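Local coordinates for alpha-glucosidase (Pseudoalteromonas sp. K8, PDB 5HQA), which hydrolyses alpha-glucosides as a chloride-activated member of glycoside hydrolase family 97, with a calcium ion in its sugar-binding pocket, at residues Asn434-Ile439 and Thr453-Arg458; Thr512-Leu517 and Tyr616-Asn621; Asn81-Thr86 and Val99-Phe104; Leu240-Ile245 and Gln556-Asp561. One frame throughout, in Å; residues are numbered along the deposited sequence.

Interaction 1: residues Asn434-Ile439 and Thr453-Arg458. With CA (calcium ion), chain C; AC1 (4,6-dideoxy-4-{[(1S,4R,5S,6S)-4,5,6-trihydroxy-3-(hydroxymethyl)cyclohex-2-en-1-yl]amino}-alpha-D-glucopyranose), chain B.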
loop_
_atom_site.group_PDB
_atom_site.type_symbol
_atom_site.label_atom_id
_atom_site.label_comp_id
_atom_site.label_asym_id
_atom_site.label_seq_id
_atom_site.Cartn_x
_atom_site.Cartn_y
_atom_site.Cartn_z
ATOM N N ASN A 434 -7.481 6.769 6.123
ATOM C CA ASN A 434 -6.285 5.945 6.280
ATOM C C ASN A 434 -6.762 4.605 6.832
ATOM O O ASN A 434 -7.156 4.525 7.998
ATOM C CB ASN A 434 -5.304 6.651 7.229
ATOM C CG ASN A 434 -4.208 5.742 7.765
ATOM O OD1 ASN A 434 -3.944 4.660 7.236
ATOM N ND2 ASN A 434 -3.540 6.206 8.826
ATOM N N THR A 435 -6.762 3.557 6.002
ATOM C CA THR A 435 -7.421 2.296 6.349
ATOM C C THR A 435 -6.415 1.292 6.893
ATOM O O THR A 435 -5.518 0.857 6.161
ATOM C CB THR A 435 -8.117 1.677 5.137
ATOM O OG1 THR A 435 -8.946 2.649 4.496
ATOM C CG2 THR A 435 -8.977 0.480 5.575
ATOM N N HIS A 436 -6.590 0.878 8.147
ATOM C CA HIS A 436 -5.846 -0.264 8.668
ATOM C C HIS A 436 -6.695 -1.528 8.587
ATOM O O HIS A 436 -7.927 -1.468 8.617
ATOM C CB HIS A 436 -5.361 -0.001 10.100
ATOM C CG HIS A 436 -4.184 0.929 10.148
ATOM N ND1 HIS A 436 -3.085 0.715 10.955
ATOM C CD2 HIS A 436 -3.921 2.060 9.445
ATOM C CE1 HIS A 436 -2.205 1.684 10.757
ATOM N NE2 HIS A 436 -2.694 2.517 9.854
ATOM N N GLU A 437 -6.018 -2.674 8.477
ATOM C CA GLU A 437 -6.628 -3.931 8.057
ATOM C C GLU A 437 -7.508 -3.693 6.826
ATOM O O GLU A 437 -8.723 -3.908 6.865
ATOM C CB GLU A 437 -7.421 -4.589 9.181
ATOM C CG GLU A 437 -6.553 -4.885 10.407
ATOM C CD GLU A 437 -6.240 -3.626 11.204
ATOM O OE1 GLU A 437 -7.193 -2.870 11.481
ATOM O OE2 GLU A 437 -5.047 -3.365 11.514
ATOM N N PRO A 438 -6.912 -3.246 5.712
ATOM C CA PRO A 438 -7.686 -2.802 4.553
ATOM C C PRO A 438 -7.823 -3.892 3.515
ATOM O O PRO A 438 -7.323 -5.007 3.699
ATOM C CB PRO A 438 -6.810 -1.681 3.999
ATOM C CG PRO A 438 -5.426 -2.284 4.156
ATOM C CD PRO A 438 -5.470 -3.071 5.474
ATOM N N ILE A 439 -8.473 -3.557 2.404
ATOM C CA ILE A 439 -8.205 -4.239 1.143
ATOM C C ILE A 439 -6.876 -3.715 0.611
ATOM O O ILE A 439 -6.521 -2.547 0.813
ATOM C CB ILE A 439 -9.355 -4.006 0.139
ATOM C CG1 ILE A 439 -9.077 -4.703 -1.198
ATOM C CG2 ILE A 439 -9.570 -2.500 -0.112
ATOM C CD1 ILE A 439 -9.096 -6.228 -1.117
ATOM N N THR A 453 -4.024 6.593 2.216
ATOM C CA THR A 453 -3.029 5.590 2.563
ATOM C C THR A 453 -3.734 4.426 3.258
ATOM O O THR A 453 -4.942 4.462 3.514
ATOM C CB THR A 453 -1.917 6.206 3.428
ATOM O OG1 THR A 453 -0.785 5.326 3.465
ATOM C CG2 THR A 453 -2.406 6.483 4.862
ATOM N N ARG A 454 -2.965 3.379 3.542
ATOM C CA ARG A 454 -3.493 2.218 4.245
ATOM C C ARG A 454 -2.330 1.439 4.836
ATOM O O ARG A 454 -1.164 1.686 4.524
ATOM C CB ARG A 454 -4.321 1.325 3.313
ATOM C CG ARG A 454 -3.478 0.483 2.344
ATOM C CD ARG A 454 -4.345 -0.003 1.184
ATOM N NE ARG A 454 -4.871 1.134 0.433
ATOM C CZ ARG A 454 -6.063 1.165 -0.153
ATOM N NH1 ARG A 454 -6.878 0.111 -0.080
ATOM N NH2 ARG A 454 -6.444 2.256 -0.817
ATOM N N GLU A 455 -2.667 0.482 5.695
ATOM C CA GLU A 455 -1.641 -0.390 6.252
ATOM C C GLU A 455 -1.522 -1.631 5.362
ATOM O O GLU A 455 -0.861 -1.576 4.318
ATOM C CB GLU A 455 -1.969 -0.727 7.708
ATOM C CG GLU A 455 -0.819 -1.343 8.474
ATOM C CD GLU A 455 -1.178 -1.583 9.933
ATOM O OE1 GLU A 455 -2.159 -2.314 10.200
ATOM O OE2 GLU A 455 -0.491 -1.018 10.810
ATOM N N GLY A 456 -2.155 -2.743 5.728
ATOM C CA GLY A 456 -2.160 -3.889 4.813
ATOM C C GLY A 456 -0.818 -4.576 4.638
ATOM O O GLY A 456 -0.493 -5.049 3.531
ATOM N N ALA A 457 -0.037 -4.651 5.714
ATOM C CA ALA A 457 1.294 -5.233 5.819
ATOM C C ALA A 457 1.726 -5.020 7.261
ATOM O O ALA A 457 1.126 -4.218 7.987
ATOM C CB ALA A 457 2.302 -4.583 4.853
ATOM N N ARG A 458 2.769 -5.732 7.675
ATOM C CA ARG A 458 3.333 -5.490 8.998
ATOM C C ARG A 458 4.074 -4.156 9.012
ATOM O O ARG A 458 5.054 -3.973 8.281
ATOM C CB ARG A 458 4.269 -6.627 9.389
ATOM C CG ARG A 458 3.529 -7.888 9.820
ATOM C CD ARG A 458 4.497 -9.041 10.097
ATOM N NE ARG A 458 5.489 -8.719 11.127
ATOM C CZ ARG A 458 5.742 -9.471 12.197
ATOM N NH1 ARG A 458 5.073 -10.602 12.409
ATOM N NH2 ARG A 458 6.680 -9.093 13.060
HETATM CA CA CA C . -2.700 -3.450 12.123
HETATM C C1 AC1 B . -3.911 -7.401 16.189
HETATM O O2 AC1 B . -3.526 -8.179 13.958
HETATM C C2 AC1 B . -4.014 -7.056 14.711
HETATM C C4A AC1 B . -4.138 0.423 15.989
HETATM C C3 AC1 B . -3.258 -5.797 14.379
HETATM O O3 AC1 B . -3.313 -5.538 12.965
HETATM C C4 AC1 B . -3.808 -4.646 15.179
HETATM N N4A AC1 B . -3.323 -3.309 14.711
HETATM C C5 AC1 B . -3.300 -4.991 16.570
HETATM O O5 AC1 B . -4.056 -6.181 17.050
HETATM C C6 AC1 B . -3.439 -3.897 17.583
HETATM C C1B AC1 B . -4.404 -2.277 14.514
HETATM C C2B AC1 B . -3.742 -0.869 13.910
HETATM O O2B AC1 B . -2.929 -1.221 12.791
HETATM C C3B AC1 B . -3.057 -0.156 14.909
HETATM O O3B AC1 B . -2.313 0.976 14.392
HETATM O O4 AC1 B . -3.464 1.031 17.074
HETATM C C5B AC1 B . -5.036 -0.591 16.489
HETATM C C7B AC1 B . -5.176 -1.994 15.677
HETATM C C6B AC1 B . -6.219 -0.117 17.349
HETATM O O6B AC1 B . -7.144 0.489 16.500
HETATM O O HOH W 1 -3.278 -3.644 8.130
#
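Glu-437 OE2 (2.4 Å) and Glu-455 OE1 (2.3 Å) meet at a calcium ion. O3, N4A and O2B of the acarbose unit, with Glu-154 and Glu-461, complete the site. His-436 ND1 gives O2B of the inhibitor a nearly straight hydrogen bond (2.7 Å, 172°). CB of Glu-455 sits over the imidazole, 3.6 Å from its centroid, and NE2 bonds to Asp-489, fixing the ring's rotation. A water donates to Glu-455 OE1 and accepts from Glu-437 N and Gly-456 N. Behind them Glu-455 N bonds to Thr-435 O (2.9 Å). Positive phi, and Pro-438 CD 3.3 Å from Gly-456 N, suit a glycine. Farther out, Arg-454 NH1 donates from above the carbonyl plane to Ile-439 O (2.8 Å, 156°), which lies near the guanidinium plane. An alanine here would probably leave Ile-439 O without this donor and open a gap beside Pro-438 CG. The segments carry the C-terminal ends of parallel strands 432-435 and 451-454 and the loops after them; strand 384-388 flanks 432-435 on its other side, and helix 413-428 packs on Thr-435 and Ile-439.

Interaction 2: residues Thr512-Leu517 and Tyr616-Asn621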
loop_
_atom_site.group_PDB
_atom_site.type_symbol
_atom_site.label_atom_id
_atom_site.label_comp_id
_atom_site.label_asym_id
_atom_site.label_seq_id
_atom_site.Cartn_x
_atom_site.Cartn_y
_atom_site.Cartn_z
ATOM N N THR A 512 18.877 0.398 13.117
ATOM C CA THR A 512 19.589 1.526 13.694
ATOM C C THR A 512 18.693 2.761 13.680
ATOM O O THR A 512 17.616 2.779 13.082
ATOM C CB THR A 512 20.882 1.828 12.926
ATOM O OG1 THR A 512 20.549 2.288 11.609
ATOM C CG2 THR A 512 21.772 0.593 12.834
ATOM N N LEU A 513 19.172 3.814 14.347
ATOM C CA LEU A 513 18.450 5.080 14.376
ATOM C C LEU A 513 18.380 5.709 12.992
ATOM O O LEU A 513 17.327 6.204 12.579
ATOM C CB LEU A 513 19.132 6.029 15.366
ATOM C CG LEU A 513 18.556 7.429 15.542
ATOM C CD1 LEU A 513 17.125 7.363 16.034
ATOM C CD2 LEU A 513 19.431 8.193 16.536
ATOM N N ALA A 514 19.496 5.709 12.260
ATOM C CA ALA A 514 19.486 6.302 10.929
ATOM C C ALA A 514 18.517 5.578 10.001
ATOM O O ALA A 514 17.910 6.204 9.127
ATOM C CB ALA A 514 20.902 6.306 10.348
ATOM N N LYS A 515 18.335 4.268 10.179
ATOM C CA LYS A 515 17.364 3.560 9.345
ATOM C C LYS A 515 15.951 4.078 9.601
ATOM O O LYS A 515 15.138 4.178 8.671
ATOM C CB LYS A 515 17.456 2.052 9.592
ATOM C CG LYS A 515 16.400 1.233 8.832
ATOM C CD LYS A 515 16.860 -0.208 8.669
ATOM C CE LYS A 515 15.759 -1.108 8.128
ATOM N NZ LYS A 515 16.223 -2.527 8.138
ATOM N N GLN A 516 15.643 4.437 10.855
ATOM C CA GLN A 516 14.334 5.015 11.148
ATOM C C GLN A 516 14.126 6.324 10.396
ATOM O O GLN A 516 13.010 6.618 9.953
ATOM C CB GLN A 516 14.171 5.236 12.650
ATOM C CG GLN A 516 14.049 3.949 13.457
ATOM C CD GLN A 516 12.827 3.144 13.066
ATOM O OE1 GLN A 516 11.709 3.670 13.024
ATOM N NE2 GLN A 516 13.037 1.870 12.739
ATOM N N LEU A 517 15.188 7.125 10.240
ATOM C CA LEU A 517 15.071 8.361 9.469
ATOM C C LEU A 517 14.891 8.070 7.982
ATOM O O LEU A 517 14.084 8.721 7.303
ATOM C CB LEU A 517 16.306 9.231 9.688
ATOM C CG LEU A 517 16.580 9.657 11.125
ATOM C CD1 LEU A 517 17.865 10.459 11.191
ATOM C CD2 LEU A 517 15.409 10.466 11.656
ATOM N N TYR A 616 22.407 12.209 7.235
ATOM C CA TYR A 616 22.179 11.522 8.502
ATOM C C TYR A 616 22.484 10.051 8.258
ATOM O O TYR A 616 21.744 9.377 7.535
ATOM C CB TYR A 616 20.737 11.699 8.985
ATOM C CG TYR A 616 20.280 13.133 9.192
ATOM C CD1 TYR A 616 19.980 13.959 8.105
ATOM C CD2 TYR A 616 20.113 13.650 10.476
ATOM C CE1 TYR A 616 19.551 15.271 8.298
ATOM C CE2 TYR A 616 19.683 14.954 10.679
ATOM C CZ TYR A 616 19.406 15.760 9.590
ATOM O OH TYR A 616 18.977 17.050 9.800
ATOM N N LYS A 617 23.568 9.548 8.845
ATOM C CA LYS A 617 24.021 8.204 8.517
ATOM C C LYS A 617 24.465 7.474 9.776
ATOM O O LYS A 617 24.679 8.073 10.837
ATOM C CB LYS A 617 25.171 8.235 7.507
ATOM C CG LYS A 617 26.353 9.084 7.964
ATOM C CD LYS A 617 27.508 8.973 6.985
ATOM C CE LYS A 617 28.417 10.177 7.066
ATOM N NZ LYS A 617 29.689 9.958 6.324
ATOM N N ASP A 618 24.604 6.156 9.631
ATOM C CA ASP A 618 25.104 5.325 10.714
ATOM C C ASP A 618 26.493 5.776 11.122
ATOM O O ASP A 618 27.351 6.031 10.270
ATOM C CB ASP A 618 25.146 3.862 10.280
ATOM C CG ASP A 618 23.764 3.284 10.049
ATOM O OD1 ASP A 618 23.520 2.714 8.961
ATOM O OD2 ASP A 618 22.919 3.407 10.960
ATOM N N GLY A 619 26.714 5.874 12.428
ATOM C CA GLY A 619 28.051 6.112 12.921
ATOM C C GLY A 619 29.000 4.985 12.569
ATOM O O GLY A 619 28.604 3.874 12.216
ATOM N N LYS A 620 30.289 5.303 12.694
ATOM C CA LYS A 620 31.370 4.370 12.380
ATOM C C LYS A 620 31.143 2.979 12.975
ATOM O O LYS A 620 31.329 1.964 12.294
ATOM C CB LYS A 620 32.680 4.970 12.893
ATOM C CG LYS A 620 33.914 4.136 12.696
ATOM C CD LYS A 620 35.147 4.999 12.966
ATOM C CE LYS A 620 36.030 4.411 14.052
ATOM N NZ LYS A 620 37.055 5.403 14.493
ATOM N N ASN A 621 30.745 2.910 14.244
ATOM C CA ASN A 621 30.620 1.639 14.952
ATOM C C ASN A 621 29.177 1.186 15.129
ATOM O O ASN A 621 28.924 0.250 15.897
ATOM C CB ASN A 621 31.307 1.738 16.314
ATOM C CG ASN A 621 32.758 2.121 16.189
ATOM O OD1 ASN A 621 33.471 1.585 15.345
ATOM N ND2 ASN A 621 33.196 3.076 16.994
HETATM O O HOH W 2 22.262 4.983 13.201
#
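Thr-512 and Asp-618 form the tight end of this contact. The threonine OG1 donates to OD2 of Asp-618 at 2.7 Å, using the carboxylate's syn lone pair, and the two side chains cross at about a right angle. OG1 lies between the backbone N and carbonyl carbon (chi1 67°), where it also accepts from Lys-515 N at 3.3 Å. One hydroxyl thus caps the helix and grips the aspartate. A water bridges OD2 to Ala-514 N, and OD1 takes the backbone N-H groups of Ala-649 and Gly-653; so many donors beside a helix N-terminus probably favour the charged carboxylate. A valine in place of Thr-512 would probably leave Lys-515 N without its cap and OD2 without its hydroxyl donor. The small Ala-514 lets the strand come close, its CB 3.8 Å from Lys-617 C. Leu-517 CD1 meets Tyr-616 CB at 3.8 Å, a small part of a buried apolar patch. The looser, more exposed side begins at Lys-617, which points away from the helix and pairs through NZ with Glu-634. This is a threonine N-cap whose hydroxyl also bonds an aspartate at the end of an inner strand of the C-terminal antiparallel sheet, joining helix 513-522 to strand 611-618.

Interaction 3: residues Asn81-Thr86 and Val99-Phe104. With FMT (formic acid), chain I.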
loop_
_atom_site.group_PDB
_atom_site.type_symbol
_atom_site.label_atom_id
_atom_site.label_comp_id
_atom_site.label_asym_id
_atom_site.label_seq_id
_atom_site.Cartn_x
_atom_site.Cartn_y
_atom_site.Cartn_z
ATOM N N ASN A 81 0.409 0.401 -25.871
ATOM C CA ASN A 81 -0.394 -0.128 -26.959
ATOM C C ASN A 81 -1.496 -0.992 -26.367
ATOM O O ASN A 81 -1.333 -1.598 -25.309
ATOM C CB ASN A 81 0.453 -0.938 -27.938
ATOM C CG ASN A 81 1.435 -0.079 -28.694
ATOM O OD1 ASN A 81 1.111 1.043 -29.093
ATOM N ND2 ASN A 81 2.647 -0.589 -28.892
ATOM N N GLU A 82 -2.626 -1.035 -27.058
ATOM C CA GLU A 82 -3.835 -1.647 -26.535
ATOM C C GLU A 82 -4.434 -2.544 -27.605
ATOM O O GLU A 82 -4.418 -2.198 -28.789
ATOM C CB GLU A 82 -4.825 -0.560 -26.125
ATOM C CG GLU A 82 -6.100 -1.017 -25.445
ATOM C CD GLU A 82 -6.876 0.174 -24.889
ATOM O OE1 GLU A 82 -6.259 1.243 -24.683
ATOM O OE2 GLU A 82 -8.093 0.062 -24.671
ATOM N N VAL A 83 -4.939 -3.705 -27.202
ATOM C CA VAL A 83 -5.723 -4.533 -28.111
ATOM C C VAL A 83 -6.907 -5.098 -27.344
ATOM O O VAL A 83 -6.770 -5.544 -26.201
ATOM C CB VAL A 83 -4.892 -5.660 -28.763
ATOM C CG1 VAL A 83 -4.451 -6.701 -27.733
ATOM C CG2 VAL A 83 -5.695 -6.317 -29.920
ATOM N N THR A 84 -8.081 -5.050 -27.967
ATOM C CA THR A 84 -9.266 -5.711 -27.447
ATOM C C THR A 84 -9.520 -6.936 -28.313
ATOM O O THR A 84 -9.695 -6.814 -29.533
ATOM C CB THR A 84 -10.468 -4.772 -27.443
ATOM O OG1 THR A 84 -10.143 -3.602 -26.682
ATOM C CG2 THR A 84 -11.667 -5.461 -26.812
ATOM N N VAL A 85 -9.505 -8.110 -27.688
ATOM C CA VAL A 85 -9.673 -9.385 -28.375
ATOM C C VAL A 85 -11.058 -9.907 -28.041
ATOM O O VAL A 85 -11.388 -10.073 -26.863
ATOM C CB VAL A 85 -8.592 -10.394 -27.957
ATOM C CG1 VAL A 85 -8.741 -11.672 -28.753
ATOM C CG2 VAL A 85 -7.207 -9.788 -28.141
ATOM N N THR A 86 -11.874 -10.155 -29.062
ATOM C CA THR A 86 -13.230 -10.642 -28.852
ATOM C C THR A 86 -13.271 -12.139 -29.115
ATOM O O THR A 86 -12.786 -12.601 -30.155
ATOM C CB THR A 86 -14.228 -9.915 -29.754
ATOM O OG1 THR A 86 -14.244 -8.530 -29.406
ATOM C CG2 THR A 86 -15.625 -10.483 -29.567
ATOM N N VAL A 99 -11.352 -9.535 -24.029
ATOM C CA VAL A 99 -10.287 -9.220 -23.089
ATOM C C VAL A 99 -9.509 -8.046 -23.664
ATOM O O VAL A 99 -9.116 -8.070 -24.837
ATOM C CB VAL A 99 -9.372 -10.427 -22.823
ATOM C CG1 VAL A 99 -8.349 -10.075 -21.763
ATOM C CG2 VAL A 99 -10.192 -11.605 -22.321
ATOM N N ARG A 100 -9.326 -7.010 -22.855
ATOM C CA ARG A 100 -8.584 -5.822 -23.256
ATOM C C ARG A 100 -7.200 -5.920 -22.634
ATOM O O ARG A 100 -7.086 -6.092 -21.419
ATOM C CB ARG A 100 -9.301 -4.553 -22.795
ATOM C CG ARG A 100 -8.651 -3.244 -23.254
ATOM C CD ARG A 100 -9.452 -2.024 -22.764
ATOM N NE ARG A 100 -10.844 -2.111 -23.200
ATOM C CZ ARG A 100 -11.317 -1.626 -24.346
ATOM N NH1 ARG A 100 -10.525 -0.979 -25.203
ATOM N NH2 ARG A 100 -12.600 -1.792 -24.635
ATOM N N PHE A 101 -6.160 -5.835 -23.464
ATOM C CA PHE A 101 -4.767 -5.860 -23.017
ATOM C C PHE A 101 -4.133 -4.499 -23.246
ATOM O O PHE A 101 -4.276 -3.925 -24.330
ATOM C CB PHE A 101 -3.950 -6.906 -23.773
ATOM C CG PHE A 101 -4.381 -8.318 -23.521
ATOM C CD1 PHE A 101 -3.680 -9.124 -22.630
ATOM C CD2 PHE A 101 -5.474 -8.843 -24.182
ATOM C CE1 PHE A 101 -4.073 -10.431 -22.396
ATOM C CE2 PHE A 101 -5.866 -10.152 -23.960
ATOM C CZ PHE A 101 -5.165 -10.941 -23.060
ATOM N N LYS A 102 -3.410 -3.999 -22.243
ATOM C CA LYS A 102 -2.614 -2.785 -22.377
ATOM C C LYS A 102 -1.161 -3.149 -22.113
ATOM O O LYS A 102 -0.843 -3.694 -21.054
ATOM C CB LYS A 102 -3.086 -1.696 -21.411
ATOM C CG LYS A 102 -4.474 -1.146 -21.724
ATOM C CD LYS A 102 -4.858 -0.039 -20.764
ATOM C CE LYS A 102 -6.133 0.667 -21.188
ATOM N NZ LYS A 102 -6.363 1.886 -20.351
ATOM N N ALA A 103 -0.287 -2.864 -23.075
ATOM C CA ALA A 103 1.123 -3.227 -22.977
ATOM C C ALA A 103 1.936 -1.951 -22.805
ATOM O O ALA A 103 1.976 -1.110 -23.715
ATOM C CB ALA A 103 1.571 -4.006 -24.213
ATOM N N PHE A 104 2.562 -1.807 -21.640
ATOM C CA PHE A 104 3.478 -0.720 -21.316
ATOM C C PHE A 104 4.913 -1.225 -21.392
ATOM O O PHE A 104 5.167 -2.431 -21.344
ATOM C CB PHE A 104 3.232 -0.179 -19.906
ATOM C CG PHE A 104 1.822 0.259 -19.640
ATOM C CD1 PHE A 104 1.503 1.616 -19.611
ATOM C CD2 PHE A 104 0.827 -0.674 -19.373
ATOM C CE1 PHE A 104 0.215 2.034 -19.351
ATOM C CE2 PHE A 104 -0.467 -0.267 -19.107
ATOM C CZ PHE A 104 -0.773 1.092 -19.101
HETATM C C FMT I . -12.245 -0.920 -28.404
HETATM O O1 FMT I . -12.857 -1.871 -27.916
HETATM O O2 FMT I . -12.276 0.226 -27.946
#
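Asn-81 with Ala-103, Val-83 with Phe-101 and Val-85 with Val-99 are the hydrogen-bonded pairs of an antiparallel hairpin, each closed by two backbone bonds. The straightest runs from Val-85 N to Val-99 O (2.9 Å, 178°). Glu-82 with Lys-102 and Thr-84 with Arg-100 are the non-hydrogen-bonded pairs between them.

The charged groups share one face. Arg-100 reaches diagonally to Glu-82, NH1 meeting OE2 at 2.7 Å in a salt bridge; the guanidinium and carboxylate planes stand 83° apart, with OE2 near the guanidinium plane. Thr-84 OG1 lies 3.0 Å above one guanidinium face, toward its rim. NE forms a second salt bridge, to Glu-113, and NH2 bonds O1 of a formic acid molecule, probably from the crystallisation liquor, at 3.3 Å. Lys-102 runs alongside Glu-82, its NZ 4.4 Å from OE1, too far for a salt bridge; OE1 bonds to His-80 instead.

The other face is largely apolar. CG1 of Val-83 touches CB of Phe-101 at 4.0 Å, the two side chains pointing the same way. Val-83, Val-85, Phe-101 and Ala-103 suit a face buried against a second sheet, while Asn-81 at its end bonds Gln-4 O.

In the sheet, strand 53-67 flanks strand 75-89 and strand 107-114 flanks strand 95-104, while strands 2-4 and 10-15 of the second sheet pack on Val-83, Phe-101 and Ala-103.

Interaction 4: residues Leu240-Ile245 and Gln556-Asp561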
loop_
_atom_site.group_PDB
_atom_site.type_symbol
_atom_site.label_atom_id
_atom_site.label_comp_id
_atom_site.label_asym_id
_atom_site.label_seq_id
_atom_site.Cartn_x
_atom_site.Cartn_y
_atom_site.Cartn_z
ATOM N N LEU A 240 10.573 -2.517 -11.349
ATOM C CA LEU A 240 9.238 -2.724 -10.798
ATOM C C LEU A 240 8.788 -1.502 -10.014
ATOM O O LEU A 240 7.634 -1.071 -10.121
ATOM C CB LEU A 240 9.222 -3.950 -9.880
ATOM C CG LEU A 240 9.686 -5.297 -10.432
ATOM C CD1 LEU A 240 9.570 -6.365 -9.349
ATOM C CD2 LEU A 240 8.871 -5.665 -11.640
ATOM N N VAL A 241 9.689 -0.949 -9.206
ATOM C CA VAL A 241 9.335 0.159 -8.327
ATOM C C VAL A 241 8.962 1.398 -9.139
ATOM O O VAL A 241 7.962 2.068 -8.850
ATOM C CB VAL A 241 10.497 0.437 -7.356
ATOM C CG1 VAL A 241 10.234 1.697 -6.576
ATOM C CG2 VAL A 241 10.706 -0.757 -6.417
ATOM N N ASN A 242 9.740 1.713 -10.172
ATOM C CA ASN A 242 9.597 2.976 -10.894
ATOM C C ASN A 242 8.458 2.981 -11.918
ATOM O O ASN A 242 8.380 3.905 -12.725
ATOM C CB ASN A 242 10.923 3.328 -11.571
ATOM C CG ASN A 242 11.987 3.679 -10.563
ATOM O OD1 ASN A 242 11.691 4.297 -9.536
ATOM N ND2 ASN A 242 13.226 3.276 -10.829
ATOM N N SER A 243 7.561 2.014 -11.888
ATOM C CA SER A 243 6.455 1.973 -12.835
ATOM C C SER A 243 5.213 2.665 -12.264
ATOM O O SER A 243 4.956 2.620 -11.059
ATOM C CB SER A 243 6.129 0.520 -13.189
ATOM O OG SER A 243 4.962 0.449 -13.986
ATOM N N ASP A 244 4.446 3.315 -13.148
ATOM C CA ASP A 244 3.154 3.904 -12.807
ATOM C C ASP A 244 1.975 3.060 -13.293
ATOM O O ASP A 244 0.856 3.573 -13.408
ATOM C CB ASP A 244 3.038 5.309 -13.399
ATOM C CG ASP A 244 3.995 6.296 -12.761
ATOM O OD1 ASP A 244 3.959 6.461 -11.521
ATOM O OD2 ASP A 244 4.784 6.918 -13.507
ATOM N N ILE A 245 2.199 1.782 -13.593
ATOM C CA ILE A 245 1.169 1.007 -14.278
ATOM C C ILE A 245 -0.097 0.897 -13.427
ATOM O O ILE A 245 -1.214 0.981 -13.951
ATOM C CB ILE A 245 1.725 -0.369 -14.691
ATOM C CG1 ILE A 245 0.729 -1.097 -15.588
ATOM C CG2 ILE A 245 2.079 -1.222 -13.462
ATOM C CD1 ILE A 245 1.308 -2.358 -16.185
ATOM N N GLN A 556 8.773 14.261 -8.035
ATOM C CA GLN A 556 9.386 13.134 -8.733
ATOM C C GLN A 556 9.972 12.166 -7.713
ATOM O O GLN A 556 10.369 12.565 -6.617
ATOM C CB GLN A 556 10.470 13.595 -9.724
ATOM C CG GLN A 556 10.971 12.495 -10.680
ATOM C CD GLN A 556 9.835 11.742 -11.396
ATOM O OE1 GLN A 556 9.298 10.759 -10.877
ATOM N NE2 GLN A 556 9.461 12.217 -12.588
ATOM N N SER A 557 9.991 10.883 -8.071
ATOM C CA SER A 557 10.595 9.833 -7.257
ATOM C C SER A 557 11.371 8.902 -8.177
ATOM O O SER A 557 10.945 8.652 -9.313
ATOM C CB SER A 557 9.543 9.015 -6.485
ATOM O OG SER A 557 8.882 9.790 -5.504
ATOM N N ILE A 558 12.512 8.395 -7.696
ATOM C CA ILE A 558 13.340 7.451 -8.451
ATOM C C ILE A 558 13.950 6.456 -7.479
ATOM O O ILE A 558 14.742 6.846 -6.613
ATOM C CB ILE A 558 14.485 8.132 -9.226
ATOM C CG1 ILE A 558 14.006 9.394 -9.942
ATOM C CG2 ILE A 558 15.106 7.134 -10.207
ATOM C CD1 ILE A 558 15.129 10.331 -10.345
ATOM N N ALA A 559 13.627 5.176 -7.641
ATOM C CA ALA A 559 14.395 4.132 -6.969
ATOM C C ALA A 559 15.703 3.971 -7.737
ATOM O O ALA A 559 15.700 3.525 -8.890
ATOM C CB ALA A 559 13.609 2.825 -6.903
ATOM N N LEU A 560 16.815 4.370 -7.111
ATOM C CA LEU A 560 18.101 4.424 -7.804
ATOM C C LEU A 560 18.764 3.061 -7.907
ATOM O O LEU A 560 19.463 2.789 -8.889
ATOM C CB LEU A 560 19.047 5.378 -7.082
ATOM C CG LEU A 560 18.613 6.838 -7.013
ATOM C CD1 LEU A 560 19.575 7.628 -6.146
ATOM C CD2 LEU A 560 18.562 7.409 -8.410
ATOM N N ASP A 561 18.584 2.211 -6.906
ATOM C CA ASP A 561 19.277 0.933 -6.845
ATOM C C ASP A 561 18.585 0.095 -5.780
ATOM O O ASP A 561 17.842 0.624 -4.947
ATOM C CB ASP A 561 20.762 1.134 -6.525
ATOM C CG ASP A 561 21.590 -0.110 -6.771
ATOM O OD1 ASP A 561 22.777 -0.091 -6.379
ATOM O OD2 ASP A 561 21.066 -1.101 -7.345
#
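Asn-242 has CG beside the backbone N, anti to the carbonyl carbon (chi1 -68°), and chi2 (-36°) turns OD1 and ND2 to Ala-559; Val-241 sets CG1 anti to its backbone N and reaches the same alanine. The amide reads both polar backbone atoms of Ala-559. Its OD1 accepts from Ala-559 N at 2.8 Å (168° at the hydrogen), and its ND2 donates to Ala-559 O at 3.2 Å. Both bonds fall on lone pairs in the carbonyl planes, and Ala-559 O lies close to the amide plane, so the flat group is held against rotation. Asparagine suits the place because it offers an acceptor and a donor side by side, much as a neighbouring strand would.

The methyl of Ala-559 touches both side chains, CB being 3.6 Å from Val-241 CG1 and from Asn-242 OD1. Just past the helix end, Ser-243 OG accepts from Ile-245 N at 3.1 Å, an ST turn leading into helix 245-248. Arg-73 bridges the segments in the second shell, pairing with Asp-244 and bonding to Ser-557 O and Gln-556 OE1. Helix 237-241 thus docks on strand 554-563, whose partner strand 567-574 places Phe-570 against Val-241 and Ala-559, while strand 224-234 lies against Ser-243 and Ile-245.

Along the chain, interaction 3 closes first, within the N-terminal beta region. Interaction 4 then opens there and spans the whole barrel region, with interaction 1 nested inside it, before reaching the C-terminal sheet; interaction 2 crosses it and ends in that same sheet. Interactions 3 and 4 touch, Phe-104 CD2 lying 3.6 Å from Ile-245 CD1, although their centres are about 24 Å apart. Interaction 1 lies about 22 Å between centres from interaction 4 and 28 Å from interaction 2. Interaction 4 joins the C-terminal sheet to the N-terminal region and interaction 2 joins it to the barrel region, while interaction 1 lies at the sugar pocket of the barrel, near the centre of the chain.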